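Long-range contact in surface protein VspA (Borrelia turicatae, PDB 1YJG), which probably serves as an antigenically variable outer-membrane lipoprotein, switched with related surface proteins to evade the host immune response: residues 43-55 with 103-117. Residues are numbered along the deposited sequence; the frame is centred on the assembly and turned at random.
Sequences DADKNAKLISGAY and LGKDDVKDADAKTAI
D45 lies against K109, and N47 against V108 and D110, where helices 48-55 and 110-117 begin together and run nearly parallel, 5° between their directions and 10.4 Å between their axes. Two aspartates exchange bonds here: D45 N gives to D110 OD1 from above the carboxylate plane, while D110 N gives to D45 OD1 on its anti side at 3.2 Å. D45 thus accepts from the first turn of helix 110-117, just after the N-cap residue K109, a place that suits a short carboxylate. Its CG is anti to the carbonyl carbon (chi1 -44°), which lays the side chain alongside K109, and K109, bent at chi3 and chi4, brings NZ to the syn side of OD2, tilted out of the carboxylate plane, at 2.7 Å in a salt bridge. A water joins that same OD2 to D107 OD1, while D107 OD2 accepts K46 N nearly along its C-O axis at 3.2 Å. The amide of N47 suits its buried site because one ND2 serves two acceptors, D110 OD1 at 2.8 Å on the anti lone pair and V108 O at 3.0 Å; its OD1 is taken by G32 N. V108 O also receives N47 N, in the carbonyl plane. Further along, I51 is a knob among L103, A113, A116 and I117, its CD1 3.7 Å from A113 CB, and small A54 leaves room for CG2 of I117. L50, A54 and I117 also touch helix 2-28, so the apolar end joins the core of the helical bundle. K109 and the helix start probably offset the repulsion of D45 by D107 and by D110, and D110 OD1 and V108 O, each accepting two N-H groups, would fix the relative position of the two helix starts.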
loop_
_atom_site.group_PDB
_atom_site.type_symbol
_atom_site.label_atom_id
_atom_site.label_comp_id
_atom_site.label_asym_id
_atom_site.label_seq_id
_atom_site.Cartn_x
_atom_site.Cartn_y
_atom_site.Cartn_z
ATOM N N ASP A 43 8.056 21.088 1.740
ATOM C CA ASP A 43 8.687 21.502 0.488
ATOM C C ASP A 43 7.543 21.426 -0.533
ATOM O O ASP A 43 7.378 20.436 -1.243
ATOM C CB ASP A 43 9.854 20.588 0.132
ATOM C CG ASP A 43 10.659 21.098 -1.047
ATOM O OD1 ASP A 43 10.961 20.302 -1.958
ATOM O OD2 ASP A 43 11.043 22.284 -1.152
ATOM N N ALA A 44 6.735 22.480 -0.548
ATOM C CA ALA A 44 5.547 22.608 -1.402
ATOM C C ALA A 44 5.607 22.369 -2.917
ATOM O O ALA A 44 6.621 22.573 -3.579
ATOM C CB ALA A 44 4.893 23.970 -1.139
ATOM N N ASP A 45 4.443 21.957 -3.422
ATOM C CA ASP A 45 4.164 21.674 -4.830
ATOM C C ASP A 45 4.996 20.580 -5.520
ATOM O O ASP A 45 5.592 19.740 -4.855
ATOM C CB ASP A 45 4.168 22.996 -5.598
ATOM C CG ASP A 45 3.421 24.099 -4.854
ATOM O OD1 ASP A 45 2.465 23.796 -4.109
ATOM O OD2 ASP A 45 3.720 25.300 -4.947
ATOM N N LYS A 46 4.976 20.568 -6.852
ATOM C CA LYS A 46 5.707 19.579 -7.650
ATOM C C LYS A 46 5.267 18.153 -7.258
ATOM O O LYS A 46 6.089 17.236 -7.162
ATOM C CB LYS A 46 7.228 19.746 -7.497
ATOM C CG LYS A 46 7.738 21.190 -7.569
ATOM C CD LYS A 46 8.622 21.509 -6.361
ATOM C CE LYS A 46 9.185 22.927 -6.409
ATOM N NZ LYS A 46 10.647 22.951 -6.735
ATOM N N ASN A 47 3.960 17.969 -7.085
ATOM C CA ASN A 47 3.388 16.679 -6.675
ATOM C C ASN A 47 2.985 15.684 -7.763
ATOM O O ASN A 47 2.581 14.572 -7.438
ATOM C CB ASN A 47 2.160 16.938 -5.793
ATOM C CG ASN A 47 2.504 17.658 -4.521
ATOM O OD1 ASN A 47 3.131 17.087 -3.635
ATOM N ND2 ASN A 47 2.099 18.918 -4.417
ATOM N N ALA A 48 3.099 16.049 -9.038
ATOM C CA ALA A 48 2.705 15.134 -10.122
ATOM C C ALA A 48 3.097 13.652 -9.964
ATOM O O ALA A 48 2.237 12.778 -10.056
ATOM C CB ALA A 48 3.204 15.648 -11.463
ATOM N N LYS A 49 4.382 13.379 -9.738
ATOM C CA LYS A 49 4.874 11.992 -9.604
ATOM C C LYS A 49 4.288 11.214 -8.430
ATOM O O LYS A 49 4.234 9.985 -8.475
ATOM C CB LYS A 49 6.408 11.946 -9.573
ATOM C CG LYS A 49 7.039 11.573 -10.919
ATOM C CD LYS A 49 6.630 12.554 -12.009
ATOM C CE LYS A 49 7.421 12.376 -13.294
ATOM N NZ LYS A 49 7.769 13.713 -13.864
ATOM N N LEU A 50 3.905 11.925 -7.373
ATOM C CA LEU A 50 3.303 11.300 -6.202
ATOM C C LEU A 50 1.888 10.864 -6.613
ATOM O O LEU A 50 1.444 9.772 -6.252
ATOM C CB LEU A 50 3.275 12.264 -5.008
ATOM C CG LEU A 50 2.501 11.821 -3.768
ATOM C CD1 LEU A 50 3.082 10.525 -3.184
ATOM C CD2 LEU A 50 2.466 12.935 -2.726
ATOM N N ILE A 51 1.194 11.705 -7.386
ATOM C CA ILE A 51 -0.146 11.356 -7.846
ATOM C C ILE A 51 -0.015 10.162 -8.805
ATOM O O ILE A 51 -0.891 9.305 -8.840
ATOM C CB ILE A 51 -0.879 12.515 -8.542
ATOM C CG1 ILE A 51 -0.750 13.829 -7.762
ATOM C CG2 ILE A 51 -2.372 12.169 -8.736
ATOM C CD1 ILE A 51 -1.056 13.736 -6.281
ATOM N N SER A 52 1.069 10.108 -9.580
ATOM C CA SER A 52 1.276 8.997 -10.509
ATOM C C SER A 52 1.376 7.707 -9.686
ATOM O O SER A 52 0.837 6.683 -10.087
ATOM C CB SER A 52 2.531 9.195 -11.380
ATOM O OG SER A 52 2.409 10.330 -12.238
ATOM N N GLY A 53 2.058 7.777 -8.538
ATOM C CA GLY A 53 2.230 6.641 -7.647
ATOM C C GLY A 53 0.892 6.127 -7.142
ATOM O O GLY A 53 0.635 4.924 -7.145
ATOM N N ALA A 54 0.047 7.054 -6.706
ATOM C CA ALA A 54 -1.293 6.746 -6.210
ATOM C C ALA A 54 -2.085 6.103 -7.335
ATOM O O ALA A 54 -2.777 5.112 -7.133
ATOM C CB ALA A 54 -1.990 8.009 -5.757
ATOM N N TYR A 55 -1.961 6.670 -8.529
ATOM C CA TYR A 55 -2.643 6.152 -9.702
ATOM C C TYR A 55 -2.235 4.690 -9.946
ATOM O O TYR A 55 -3.079 3.872 -10.275
ATOM C CB TYR A 55 -2.311 7.007 -10.930
ATOM C CG TYR A 55 -3.053 6.588 -12.167
ATOM C CD1 TYR A 55 -4.249 7.193 -12.516
ATOM C CD2 TYR A 55 -2.574 5.565 -12.976
ATOM C CE1 TYR A 55 -4.943 6.796 -13.639
ATOM C CE2 TYR A 55 -3.263 5.166 -14.111
ATOM C CZ TYR A 55 -4.447 5.782 -14.432
ATOM O OH TYR A 55 -5.138 5.391 -15.548
ATOM N N LEU A 103 -3.129 17.212 -13.235
ATOM C CA LEU A 103 -2.369 16.226 -12.465
ATOM C C LEU A 103 -1.049 15.751 -13.050
ATOM O O LEU A 103 -0.227 15.203 -12.323
ATOM C CB LEU A 103 -3.254 14.992 -12.212
ATOM C CG LEU A 103 -4.571 15.248 -11.480
ATOM C CD1 LEU A 103 -5.382 13.948 -11.311
ATOM C CD2 LEU A 103 -4.310 15.889 -10.130
ATOM N N GLY A 104 -0.848 15.947 -14.347
ATOM C CA GLY A 104 0.375 15.521 -15.007
ATOM C C GLY A 104 1.325 16.646 -15.362
ATOM O O GLY A 104 2.348 16.396 -15.989
ATOM N N LYS A 105 1.000 17.872 -14.960
ATOM C CA LYS A 105 1.844 19.029 -15.263
ATOM C C LYS A 105 3.097 19.052 -14.386
ATOM O O LYS A 105 3.196 18.325 -13.387
ATOM C CB LYS A 105 1.062 20.346 -15.158
ATOM C CG LYS A 105 0.521 20.682 -13.765
ATOM C CD LYS A 105 0.344 22.202 -13.570
ATOM C CE LYS A 105 -1.101 22.611 -13.287
ATOM N NZ LYS A 105 -1.202 23.552 -12.128
ATOM N N ASP A 106 4.043 19.901 -14.768
ATOM C CA ASP A 106 5.315 20.029 -14.059
ATOM C C ASP A 106 5.236 20.578 -12.637
ATOM O O ASP A 106 6.131 20.324 -11.844
ATOM C CB ASP A 106 6.292 20.896 -14.877
ATOM C CG ASP A 106 7.434 20.092 -15.459
ATOM O OD1 ASP A 106 8.599 20.455 -15.198
ATOM O OD2 ASP A 106 7.264 19.083 -16.185
ATOM N N ASP A 107 4.185 21.319 -12.309
ATOM C CA ASP A 107 4.068 21.885 -10.971
ATOM C C ASP A 107 2.663 21.741 -10.398
ATOM O O ASP A 107 1.893 22.702 -10.381
ATOM C CB ASP A 107 4.490 23.359 -11.008
ATOM C CG ASP A 107 4.706 23.949 -9.624
ATOM O OD1 ASP A 107 4.717 25.196 -9.498
ATOM O OD2 ASP A 107 4.865 23.247 -8.608
ATOM N N VAL A 108 2.338 20.537 -9.924
ATOM C CA VAL A 108 1.026 20.276 -9.340
ATOM C C VAL A 108 1.066 20.781 -7.910
ATOM O O VAL A 108 1.751 20.201 -7.063
ATOM C CB VAL A 108 0.670 18.778 -9.357
ATOM C CG1 VAL A 108 -0.673 18.541 -8.678
ATOM C CG2 VAL A 108 0.669 18.249 -10.785
ATOM N N LYS A 109 0.348 21.876 -7.657
ATOM C CA LYS A 109 0.286 22.485 -6.331
ATOM C C LYS A 109 -0.406 21.576 -5.318
ATOM O O LYS A 109 -1.248 20.750 -5.680
ATOM C CB LYS A 109 -0.387 23.864 -6.394
ATOM C CG LYS A 109 0.529 24.971 -6.960
ATOM C CD LYS A 109 0.037 26.390 -6.649
ATOM C CE LYS A 109 0.320 26.820 -5.198
ATOM N NZ LYS A 109 1.762 27.179 -4.956
ATOM N N ASP A 110 -0.035 21.758 -4.053
ATOM C CA ASP A 110 -0.551 20.985 -2.923
ATOM C C ASP A 110 -2.072 20.837 -2.880
ATOM O O ASP A 110 -2.581 19.734 -2.701
ATOM C CB ASP A 110 -0.056 21.596 -1.592
ATOM C CG ASP A 110 1.428 21.333 -1.332
ATOM O OD1 ASP A 110 2.055 20.571 -2.106
ATOM O OD2 ASP A 110 2.055 21.855 -0.385
ATOM N N ALA A 111 -2.784 21.947 -3.038
ATOM C CA ALA A 111 -4.245 21.944 -3.007
ATOM C C ALA A 111 -4.821 21.062 -4.106
ATOM O O ALA A 111 -5.772 20.330 -3.874
ATOM C CB ALA A 111 -4.785 23.358 -3.117
ATOM N N ASP A 112 -4.242 21.131 -5.300
ATOM C CA ASP A 112 -4.713 20.323 -6.423
ATOM C C ASP A 112 -4.381 18.834 -6.237
ATOM O O ASP A 112 -5.133 17.975 -6.696
ATOM C CB ASP A 112 -4.196 20.871 -7.750
ATOM C CG ASP A 112 -4.690 22.286 -8.009
ATOM O OD1 ASP A 112 -5.917 22.454 -8.166
ATOM O OD2 ASP A 112 -3.934 23.289 -8.038
ATOM N N ALA A 113 -3.270 18.535 -5.567
ATOM C CA ALA A 113 -2.883 17.153 -5.314
ATOM C C ALA A 113 -3.916 16.580 -4.345
ATOM O O ALA A 113 -4.295 15.433 -4.454
ATOM C CB ALA A 113 -1.498 17.067 -4.725
ATOM N N LYS A 114 -4.391 17.412 -3.424
ATOM C CA LYS A 114 -5.378 17.002 -2.441
ATOM C C LYS A 114 -6.735 16.694 -3.079
ATOM O O LYS A 114 -7.439 15.793 -2.617
ATOM C CB LYS A 114 -5.496 18.048 -1.339
ATOM C CG LYS A 114 -4.296 18.039 -0.415
ATOM C CD LYS A 114 -4.265 19.259 0.482
ATOM C CE LYS A 114 -3.239 19.075 1.603
ATOM N NZ LYS A 114 -2.392 20.270 1.810
ATOM N N THR A 115 -7.099 17.416 -4.143
ATOM C CA THR A 115 -8.376 17.159 -4.822
ATOM C C THR A 115 -8.338 15.801 -5.520
ATOM O O THR A 115 -9.364 15.305 -5.978
ATOM C CB THR A 115 -8.743 18.236 -5.863
ATOM O OG1 THR A 115 -7.842 18.174 -6.978
ATOM C CG2 THR A 115 -8.609 19.662 -5.285
ATOM N N ALA A 116 -7.153 15.213 -5.627
ATOM C CA ALA A 116 -7.016 13.914 -6.259
ATOM C C ALA A 116 -6.914 12.748 -5.284
ATOM O O ALA A 116 -7.671 11.789 -5.421
ATOM C CB ALA A 116 -5.816 13.902 -7.217
ATOM N N ILE A 117 -6.022 12.842 -4.289
ATOM C CA ILE A 117 -5.792 11.748 -3.319
ATOM C C ILE A 117 -5.905 11.993 -1.808
ATOM O O ILE A 117 -5.474 11.131 -1.023
ATOM C CB ILE A 117 -4.368 11.168 -3.581
ATOM C CG1 ILE A 117 -3.273 12.125 -3.069
ATOM C CG2 ILE A 117 -4.157 10.904 -5.065
ATOM C CD1 ILE A 117 -1.851 11.589 -3.224
HETATM O O HOH W 1 5.195 25.886 -7.015
HETATM O O HOH W 2 0.891 12.960 -12.776
HETATM O O HOH W 3 4.710 18.253 -10.570
#